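Local coordinates for protein NAD nucleotidase (Haemophilus influenzae, PDB 3ZTV) that hydrolyses NAD to adenosine and nicotinamide riboside as a zinc-containing periplasmic 5'-nucleotidase, and also cleaves nucleoside monophosphates, with highest activity on AMP, at residues 23-28 with 83-88; 75-80 with 341-346; 298-303 with 318-323. All coordinates share one frame; numbering follows the deposited sequence.

Contact 1. Residues 23-28 with 83-88; sequences SYLEPH and GSADAA
Ser23 and Asp86 make the polar half of this contact. The hydroxyl OG of Ser23 donates to OD2 of Asp86 over 2.7 Å, reaching the carboxylate from its syn side but 27° out of its plane. The same OG is also hydrogen-bonded to the backbone N of Thr73, so the serine links the carboxylate to the loop before helix 76-79. Asp86 has a second grip, the hydrogen bond between its other oxygen, OD1, and His21 NE2. With both oxygens engaged, rotation of the carboxylate is restricted. Its position follows from chi1 of -69°, which sets CG anti to the carbonyl carbon and lets the acid reach back to the loop.

The packing half belongs mainly to Leu25, whose two methyls divide the work. CD2 packs on the methyl CB of Ala85 at 3.9 Å, while CD1 sits 3.4 Å from Asp86 OD1, so one branch covers the start of the helix and the other lies against the buried acid. Asp86 OD1 also packs 3.2 Å from Ser23 CA.

All four touching residues are buried. Asp86 is bonded to Ser23 and His21, the residues on either side of the zinc ligand His22, and so lies in the second shell around this loop of the calcineurin-like phosphoesterase domain. The contact joins the loop between strands 11-18 and 28-34 to the first turn of helix 84-93, with Phe78 and Tyr77 of helix 76-79 touching Ser23 and Leu25, and Tyr346 of helix 337-353 touching Ala85.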
loop_
_atom_site.group_PDB
_atom_site.type_symbol
_atom_site.label_atom_id
_atom_site.label_comp_id
_atom_site.label_asym_id
_atom_site.label_seq_id
_atom_site.Cartn_x
_atom_site.Cartn_y
_atom_site.Cartn_z
ATOM N N SER A 23 -12.510 28.791 2.393
ATOM C CA SER A 23 -13.315 29.891 1.870
ATOM C C SER A 23 -13.609 30.998 2.881
ATOM O O SER A 23 -14.547 31.787 2.682
ATOM C CB SER A 23 -14.611 29.365 1.226
ATOM O OG SER A 23 -14.320 28.486 0.152
ATOM N N TYR A 24 -12.804 31.080 3.947
ATOM C CA TYR A 24 -12.936 32.168 4.922
ATOM C C TYR A 24 -12.218 33.408 4.404
ATOM O O TYR A 24 -11.072 33.698 4.788
ATOM C CB TYR A 24 -12.396 31.767 6.300
ATOM C CG TYR A 24 -13.393 30.992 7.121
ATOM C CD1 TYR A 24 -13.734 29.685 6.795
ATOM C CD2 TYR A 24 -14.014 31.576 8.222
ATOM C CE1 TYR A 24 -14.657 28.974 7.544
ATOM C CE2 TYR A 24 -14.940 30.876 8.979
ATOM C CZ TYR A 24 -15.253 29.572 8.635
ATOM O OH TYR A 24 -16.172 28.889 9.398
ATOM N N LEU A 25 -12.885 34.149 3.530
ATOM C CA LEU A 25 -12.279 35.355 2.980
ATOM C C LEU A 25 -12.297 36.515 3.972
ATOM O O LEU A 25 -11.414 37.373 3.950
ATOM C CB LEU A 25 -12.973 35.775 1.681
ATOM C CG LEU A 25 -12.377 35.206 0.390
ATOM C CD1 LEU A 25 -12.275 33.688 0.420
ATOM C CD2 LEU A 25 -13.175 35.671 -0.820
ATOM N N GLU A 26 -13.302 36.539 4.841
ATOM C CA GLU A 26 -13.434 37.597 5.837
ATOM C C GLU A 26 -12.904 37.095 7.171
ATOM O O GLU A 26 -12.764 35.893 7.365
ATOM C CB GLU A 26 -14.905 38.007 5.990
ATOM C CG GLU A 26 -15.524 38.653 4.753
ATOM C CD GLU A 26 -16.926 39.189 5.011
ATOM O OE1 GLU A 26 -17.107 39.948 5.990
ATOM O OE2 GLU A 26 -17.849 38.859 4.241
ATOM N N PRO A 27 -12.622 38.020 8.101
ATOM C CA PRO A 27 -12.252 37.638 9.467
ATOM C C PRO A 27 -13.389 36.877 10.148
ATOM O O PRO A 27 -14.531 36.908 9.662
ATOM C CB PRO A 27 -12.031 38.992 10.165
ATOM C CG PRO A 27 -11.723 39.940 9.053
ATOM C CD PRO A 27 -12.605 39.484 7.921
ATOM N N HIS A 28 -13.091 36.193 11.247
ATOM C CA HIS A 28 -14.132 35.587 12.067
ATOM C C HIS A 28 -13.816 35.793 13.550
ATOM O O HIS A 28 -12.690 36.129 13.921
ATOM C CB HIS A 28 -14.340 34.105 11.716
ATOM C CG HIS A 28 -13.178 33.229 12.066
ATOM N ND1 HIS A 28 -12.043 33.145 11.288
ATOM C CD2 HIS A 28 -12.983 32.384 13.107
ATOM C CE1 HIS A 28 -11.194 32.295 11.839
ATOM N NE2 HIS A 28 -11.740 31.819 12.942
ATOM N N GLY A 83 -15.713 28.588 -6.344
ATOM C CA GLY A 83 -14.264 28.593 -6.214
ATOM C C GLY A 83 -13.560 29.805 -6.796
ATOM O O GLY A 83 -12.373 30.013 -6.528
ATOM N N SER A 84 -14.278 30.613 -7.576
ATOM C CA SER A 84 -13.650 31.756 -8.240
ATOM C C SER A 84 -13.171 32.831 -7.260
ATOM O O SER A 84 -12.172 33.498 -7.515
ATOM C CB SER A 84 -14.568 32.364 -9.300
ATOM O OG SER A 84 -15.685 32.980 -8.708
ATOM N N ALA A 85 -13.887 33.018 -6.154
ATOM C CA ALA A 85 -13.469 33.990 -5.148
ATOM C C ALA A 85 -12.189 33.527 -4.453
ATOM O O ALA A 85 -11.266 34.317 -4.233
ATOM C CB ALA A 85 -14.574 34.218 -4.135
ATOM N N ASP A 86 -12.131 32.235 -4.139
ATOM C CA ASP A 86 -10.942 31.655 -3.526
ATOM C C ASP A 86 -9.760 31.739 -4.476
ATOM O O ASP A 86 -8.660 32.116 -4.072
ATOM C CB ASP A 86 -11.208 30.215 -3.096
ATOM C CG ASP A 86 -12.169 30.138 -1.937
ATOM O OD1 ASP A 86 -11.797 30.616 -0.845
ATOM O OD2 ASP A 86 -13.292 29.621 -2.111
ATOM N N ALA A 87 -9.971 31.403 -5.747
ATOM C CA ALA A 87 -8.897 31.510 -6.728
ATOM C C ALA A 87 -8.372 32.939 -6.824
ATOM O O ALA A 87 -7.159 33.155 -6.918
ATOM C CB ALA A 87 -9.350 30.993 -8.103
ATOM N N ALA A 88 -9.281 33.912 -6.791
ATOM C CA ALA A 88 -8.900 35.310 -6.927
ATOM C C ALA A 88 -7.987 35.773 -5.788
ATOM O O ALA A 88 -6.957 36.423 -6.016
ATOM C CB ALA A 88 -10.149 36.192 -7.018
#

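Contact 2. Residues 75-80 with 341-346; sequences TLYFTL and KLIAKY
In Tyr77 and Tyr346 alike, CG stands anti to the carbonyl carbon and beside the backbone N, with chi1 of -79° and -75°. For Tyr77 this torsion swings the ring from helix 76-79 out to helix 337-353, although its CB does not point directly there. For Tyr346 the CB faces the other segment, whereas the same choice of chi1 carries its phenol away, so that the residue presents its CB rather than its ring.

What meets is therefore an edge and a methylene. Tyr77 CE1 lies 3.9 Å from Tyr346 CB, which sits close to the plane of the Tyr77 ring; CE1 is also 4.0 Å from the carbonyl carbon C of Tyr346. The two rings are not stacked on each other. Farther along the Tyr77 ring, the hydroxyl OH comes within 4.4 Å of Ile343 CG2, one helical turn before Tyr346, a looser touch. That hydroxyl has its polar partner in the loop 23-28, where it is hydrogen-bonded to Glu26 OE2, which anchors the far end of the ring.

The near end is fixed through the N-cap: Thr75 OG1 accepts from Tyr77 N at 3.0 Å with an N-H...O angle of 142°, a bent capping bond that ties down the residue bearing the ring. The same OG1 is hydrogen-bonded to Ser23 O, which ties the cap to loop 23-28.

The contact buries a modest 111 Å². It is helix-to-helix packing between a short helix of the phosphoesterase domain and the long helix 337-353, where Lys347 and Lys350 also touch Tyr77. Around it, Tyr346 meets Phe81 edge-to-face and packs on helix 84-93, while Leu76 and Thr79 turn to helix 545-555.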
loop_
_atom_site.group_PDB
_atom_site.type_symbol
_atom_site.label_atom_id
_atom_site.label_comp_id
_atom_site.label_asym_id
_atom_site.label_seq_id
_atom_site.Cartn_x
_atom_site.Cartn_y
_atom_site.Cartn_z
ATOM N N THR A 75 -17.940 28.356 3.580
ATOM C CA THR A 75 -18.744 29.583 3.647
ATOM C C THR A 75 -19.431 29.811 2.304
ATOM O O THR A 75 -19.143 29.126 1.318
ATOM C CB THR A 75 -17.887 30.837 3.910
ATOM O OG1 THR A 75 -17.241 31.210 2.692
ATOM C CG2 THR A 75 -16.852 30.611 5.027
ATOM N N LEU A 76 -20.327 30.801 2.254
ATOM C CA LEU A 76 -20.999 31.150 1.002
ATOM C C LEU A 76 -20.039 31.691 -0.059
ATOM O O LEU A 76 -20.392 31.772 -1.234
ATOM C CB LEU A 76 -22.145 32.149 1.233
ATOM C CG LEU A 76 -23.400 31.603 1.920
ATOM C CD1 LEU A 76 -24.386 32.739 2.153
ATOM C CD2 LEU A 76 -24.042 30.513 1.085
ATOM N N TYR A 77 -18.824 32.065 0.341
ATOM C CA TYR A 77 -17.835 32.490 -0.651
ATOM C C TYR A 77 -17.450 31.350 -1.593
ATOM O O TYR A 77 -17.033 31.596 -2.725
ATOM C CB TYR A 77 -16.592 33.098 0.004
ATOM C CG TYR A 77 -16.795 34.531 0.450
ATOM C CD1 TYR A 77 -16.868 35.569 -0.481
ATOM C CD2 TYR A 77 -16.909 34.855 1.792
ATOM C CE1 TYR A 77 -17.052 36.884 -0.077
ATOM C CE2 TYR A 77 -17.097 36.175 2.207
ATOM C CZ TYR A 77 -17.158 37.183 1.259
ATOM O OH TYR A 77 -17.353 38.499 1.641
ATOM N N PHE A 78 -17.588 30.105 -1.137
ATOM C CA PHE A 78 -17.452 28.989 -2.057
ATOM C C PHE A 78 -18.747 28.758 -2.826
ATOM O O PHE A 78 -18.758 28.760 -4.055
ATOM C CB PHE A 78 -17.069 27.675 -1.375
ATOM C CG PHE A 78 -17.105 26.532 -2.326
ATOM C CD1 PHE A 78 -16.190 26.466 -3.349
ATOM C CD2 PHE A 78 -18.123 25.598 -2.280
ATOM C CE1 PHE A 78 -16.232 25.450 -4.273
ATOM C CE2 PHE A 78 -18.173 24.576 -3.209
ATOM C CZ PHE A 78 -17.226 24.505 -4.201
ATOM N N THR A 79 -19.826 28.536 -2.082
ATOM C CA THR A 79 -21.110 28.129 -2.636
ATOM C C THR A 79 -21.602 29.020 -3.773
ATOM O O THR A 79 -22.081 28.530 -4.784
ATOM C CB THR A 79 -22.165 28.107 -1.525
ATOM O OG1 THR A 79 -21.649 27.376 -0.402
ATOM C CG2 THR A 79 -23.461 27.464 -2.009
ATOM N N LEU A 80 -21.467 30.327 -3.610
ATOM C CA LEU A 80 -22.064 31.255 -4.568
ATOM C C LEU A 80 -21.146 31.592 -5.730
ATOM O O LEU A 80 -21.581 32.210 -6.708
ATOM C CB LEU A 80 -22.519 32.526 -3.857
ATOM C CG LEU A 80 -23.560 32.268 -2.770
ATOM C CD1 LEU A 80 -23.867 33.540 -1.990
ATOM C CD2 LEU A 80 -24.833 31.695 -3.372
ATOM N N LYS A 341 -9.880 45.203 -2.329
ATOM C CA LYS A 341 -10.718 45.491 -3.495
ATOM C C LYS A 341 -11.479 44.247 -3.962
ATOM O O LYS A 341 -12.678 44.311 -4.260
ATOM C CB LYS A 341 -9.866 46.048 -4.635
ATOM C CG LYS A 341 -9.328 47.456 -4.395
ATOM C CD LYS A 341 -8.377 47.901 -5.508
ATOM C CE LYS A 341 -8.702 47.235 -6.836
ATOM N NZ LYS A 341 -10.067 47.554 -7.322
ATOM N N LEU A 342 -10.783 43.114 -4.026
ATOM C CA LEU A 342 -11.412 41.856 -4.419
ATOM C C LEU A 342 -12.513 41.477 -3.444
ATOM O O LEU A 342 -13.618 41.122 -3.854
ATOM C CB LEU A 342 -10.382 40.725 -4.511
ATOM C CG LEU A 342 -9.370 40.828 -5.648
ATOM C CD1 LEU A 342 -8.242 39.811 -5.481
ATOM C CD2 LEU A 342 -10.057 40.644 -6.992
ATOM N N ILE A 343 -12.216 41.550 -2.155
ATOM C CA ILE A 343 -13.190 41.132 -1.158
ATOM C C ILE A 343 -14.425 42.045 -1.135
ATOM O O ILE A 343 -15.550 41.575 -0.960
ATOM C CB ILE A 343 -12.543 40.967 0.229
ATOM C CG1 ILE A 343 -11.565 39.784 0.204
ATOM C CG2 ILE A 343 -13.603 40.728 1.297
ATOM C CD1 ILE A 343 -10.738 39.645 1.473
ATOM N N ALA A 344 -14.222 43.346 -1.328
ATOM C CA ALA A 344 -15.344 44.280 -1.412
ATOM C C ALA A 344 -16.259 43.913 -2.573
ATOM O O ALA A 344 -17.489 43.912 -2.442
ATOM C CB ALA A 344 -14.833 45.708 -1.569
ATOM N N LYS A 345 -15.656 43.595 -3.710
ATOM C CA LYS A 345 -16.413 43.191 -4.887
ATOM C C LYS A 345 -17.205 41.913 -4.634
ATOM O O LYS A 345 -18.399 41.835 -4.950
ATOM C CB LYS A 345 -15.482 43.006 -6.089
ATOM C CG LYS A 345 -16.187 42.501 -7.337
ATOM C CD LYS A 345 -15.225 42.309 -8.501
ATOM C CE LYS A 345 -14.308 41.118 -8.272
ATOM N NZ LYS A 345 -13.368 40.920 -9.411
ATOM N N TYR A 346 -16.544 40.901 -4.069
ATOM C CA TYR A 346 -17.200 39.616 -3.824
ATOM C C TYR A 346 -18.246 39.697 -2.720
ATOM O O TYR A 346 -19.281 39.027 -2.785
ATOM C CB TYR A 346 -16.180 38.494 -3.549
ATOM C CG TYR A 346 -15.463 38.030 -4.790
ATOM C CD1 TYR A 346 -16.141 37.344 -5.786
ATOM C CD2 TYR A 346 -14.105 38.274 -4.971
ATOM C CE1 TYR A 346 -15.491 36.915 -6.934
ATOM C CE2 TYR A 346 -13.451 37.852 -6.115
ATOM C CZ TYR A 346 -14.149 37.174 -7.090
ATOM O OH TYR A 346 -13.501 36.749 -8.230
#

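Contact 3. Residues 298-303 with 318-323; sequences HKLQVK and KKALDT
Ala320 is the first residue of 318-323 to meet Leu300. Its methyl CB points at the opposing segment and lies 4.3 Å from Leu300 CD1, a distance that marks light apolar contact.

Leu321, next in order, makes the closer approach. Its CD2 is 3.7 Å from Leu300 CD1 and its CG 3.9 Å from the same methyl, so a single branch of Leu300 reaches both helix residues. The two leucine side chains lie askew to each other rather than side by side. With chi1 of -71°, CG of Leu321 is placed anti to the carbonyl carbon, and this carries CD2 over to Leu300.

Here a helix packs on the first arm of a beta-hairpin region: 301-303 and 309-311 form a two-stranded antiparallel sheet, and the chain then enters helix 314-325, which folds back over Leu300. The hairpin is joined to the helix by Leu312, which touches both Ala320 and Val302, while Val41 of strand 37-43 also packs on Leu300.

At the end of the segment, Thr323 turns its hydroxyl back on its own helix, where OG1 donates to Lys319 O at 3.2 Å, with a C=O...O angle of 152° and a tilt of 27° from the carbonyl plane. Lys319 O thereby accepts twice, from Thr323 N and Thr323 OG1, which reach it on opposite faces of that plane. OG1 is additionally hydrogen-bonded to Asn35 ND2, and the Thr323 side chain touches Leu34 of strand 28-34.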
loop_
_atom_site.group_PDB
_atom_site.type_symbol
_atom_site.label_atom_id
_atom_site.label_comp_id
_atom_site.label_asym_id
_atom_site.label_seq_id
_atom_site.Cartn_x
_atom_site.Cartn_y
_atom_site.Cartn_z
ATOM N N HIS A 298 -9.705 46.058 16.506
ATOM C CA HIS A 298 -10.937 46.855 16.581
ATOM C C HIS A 298 -12.056 46.257 17.429
ATOM O O HIS A 298 -12.932 46.991 17.911
ATOM C CB HIS A 298 -11.428 47.207 15.175
ATOM C CG HIS A 298 -10.424 47.975 14.374
ATOM N ND1 HIS A 298 -9.995 49.236 14.732
ATOM C CD2 HIS A 298 -9.732 47.647 13.258
ATOM C CE1 HIS A 298 -9.098 49.658 13.860
ATOM N NE2 HIS A 298 -8.919 48.713 12.955
ATOM N N LYS A 299 -12.044 44.942 17.609
ATOM C CA LYS A 299 -13.006 44.283 18.485
ATOM C C LYS A 299 -12.288 43.762 19.712
ATOM O O LYS A 299 -11.465 42.848 19.627
ATOM C CB LYS A 299 -13.743 43.136 17.777
ATOM C CG LYS A 299 -14.732 42.384 18.683
ATOM C CD LYS A 299 -15.349 41.173 17.991
ATOM C CE LYS A 299 -16.381 41.582 16.957
ATOM N NZ LYS A 299 -16.845 40.403 16.170
ATOM N N LEU A 300 -12.595 44.355 20.856
ATOM C CA LEU A 300 -12.043 43.899 22.120
ATOM C C LEU A 300 -13.177 43.916 23.134
ATOM O O LEU A 300 -13.340 44.883 23.890
ATOM C CB LEU A 300 -10.900 44.810 22.572
ATOM C CG LEU A 300 -9.670 44.895 21.657
ATOM C CD1 LEU A 300 -8.798 46.078 22.045
ATOM C CD2 LEU A 300 -8.857 43.599 21.652
ATOM N N GLN A 301 -13.975 42.855 23.138
ATOM C CA GLN A 301 -15.190 42.819 23.952
ATOM C C GLN A 301 -15.068 41.877 25.141
ATOM O O GLN A 301 -14.566 40.762 25.018
ATOM C CB GLN A 301 -16.394 42.428 23.096
ATOM C CG GLN A 301 -16.709 43.419 21.994
ATOM C CD GLN A 301 -17.831 42.952 21.096
ATOM O OE1 GLN A 301 -18.458 41.924 21.351
ATOM N NE2 GLN A 301 -18.083 43.703 20.033
ATOM N N VAL A 302 -15.520 42.343 26.302
ATOM C CA VAL A 302 -15.576 41.516 27.498
ATOM C C VAL A 302 -17.006 41.516 28.045
ATOM O O VAL A 302 -17.771 42.452 27.798
ATOM C CB VAL A 302 -14.587 42.005 28.576
ATOM C CG1 VAL A 302 -13.159 42.013 28.023
ATOM C CG2 VAL A 302 -14.980 43.388 29.073
ATOM N N LYS A 303 -17.372 40.461 28.760
ATOM C CA LYS A 303 -18.735 40.310 29.272
ATOM C C LYS A 303 -18.922 41.113 30.552
ATOM O O LYS A 303 -18.153 40.960 31.501
ATOM C CB LYS A 303 -19.031 38.828 29.528
ATOM C CG LYS A 303 -20.474 38.493 29.877
ATOM C CD LYS A 303 -20.619 36.993 30.107
ATOM C CE LYS A 303 -22.046 36.591 30.457
ATOM N NZ LYS A 303 -22.891 36.383 29.249
ATOM N N LYS A 318 -6.605 50.575 26.289
ATOM C CA LYS A 318 -5.201 50.860 26.014
ATOM C C LYS A 318 -4.285 49.738 26.509
ATOM O O LYS A 318 -3.359 49.331 25.801
ATOM C CB LYS A 318 -4.801 52.213 26.612
ATOM C CG LYS A 318 -5.431 53.405 25.902
ATOM C CD LYS A 318 -5.001 54.731 26.525
ATOM C CE LYS A 318 -5.561 55.926 25.757
ATOM N NZ LYS A 318 -7.046 56.035 25.856
ATOM N N LYS A 319 -4.555 49.214 27.701
ATOM C CA LYS A 319 -3.745 48.126 28.249
ATOM C C LYS A 319 -3.880 46.853 27.416
ATOM O O LYS A 319 -2.905 46.123 27.207
ATOM C CB LYS A 319 -4.133 47.838 29.702
ATOM C CG LYS A 319 -3.737 48.933 30.681
ATOM C CD LYS A 319 -4.363 48.701 32.044
ATOM C CE LYS A 319 -4.146 49.900 32.958
ATOM N NZ LYS A 319 -4.988 49.807 34.185
ATOM N N ALA A 320 -5.097 46.584 26.954
ATOM C CA ALA A 320 -5.362 45.440 26.088
ATOM C C ALA A 320 -4.558 45.546 24.796
ATOM O O ALA A 320 -3.891 44.590 24.384
ATOM C CB ALA A 320 -6.849 45.356 25.785
ATOM N N LEU A 321 -4.614 46.709 24.166
ATOM C CA LEU A 321 -3.885 46.954 22.930
ATOM C C LEU A 321 -2.379 46.863 23.142
ATOM O O LEU A 321 -1.665 46.264 22.338
ATOM C CB LEU A 321 -4.260 48.315 22.337
ATOM C CG LEU A 321 -5.664 48.445 21.745
ATOM C CD1 LEU A 321 -5.982 49.908 21.432
ATOM C CD2 LEU A 321 -5.810 47.577 20.502
ATOM N N ASP A 322 -1.890 47.456 24.224
ATOM C CA ASP A 322 -0.466 47.413 24.523
ATOM C C ASP A 322 0.033 45.978 24.672
ATOM O O ASP A 322 1.113 45.627 24.181
ATOM C CB ASP A 322 -0.148 48.214 25.787
ATOM C CG ASP A 322 -0.220 49.712 25.562
ATOM O OD1 ASP A 322 -0.236 50.148 24.390
ATOM O OD2 ASP A 322 -0.248 50.461 26.562
ATOM N N THR A 323 -0.736 45.143 25.355
ATOM C CA THR A 323 -0.347 43.743 25.503
ATOM C C THR A 323 -0.219 43.051 24.140
ATOM O O THR A 323 0.793 42.406 23.849
ATOM C CB THR A 323 -1.322 42.970 26.413
ATOM O OG1 THR A 323 -1.223 43.485 27.747
ATOM C CG2 THR A 323 -0.990 41.489 26.433
#

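Contacts 1 and 2 are neighbours, their centres 6 Å apart, and they touch directly. The hydrogen bond bridging them spans 2.7 Å between Glu26 OE2 and Tyr77 OH, and Ser23 OG packs 3.2 Å from Phe78 CB. Along the chain their segments run 23-28, 75-80, 83-88, 341-346. Loop 23-28 touches both of the successive helices 76-79 and 84-93. Contact 1 is nearer the metal site: the side chain of Ser23 is about 10 Å from a bound zinc ion and about 5 Å from that of His22, whereas the side chain of Tyr77 is about 9 Å from that of His22. Contact 3 touches neither, its nearest atoms about 6 Å from contact 1 and about 14 Å from contact 2.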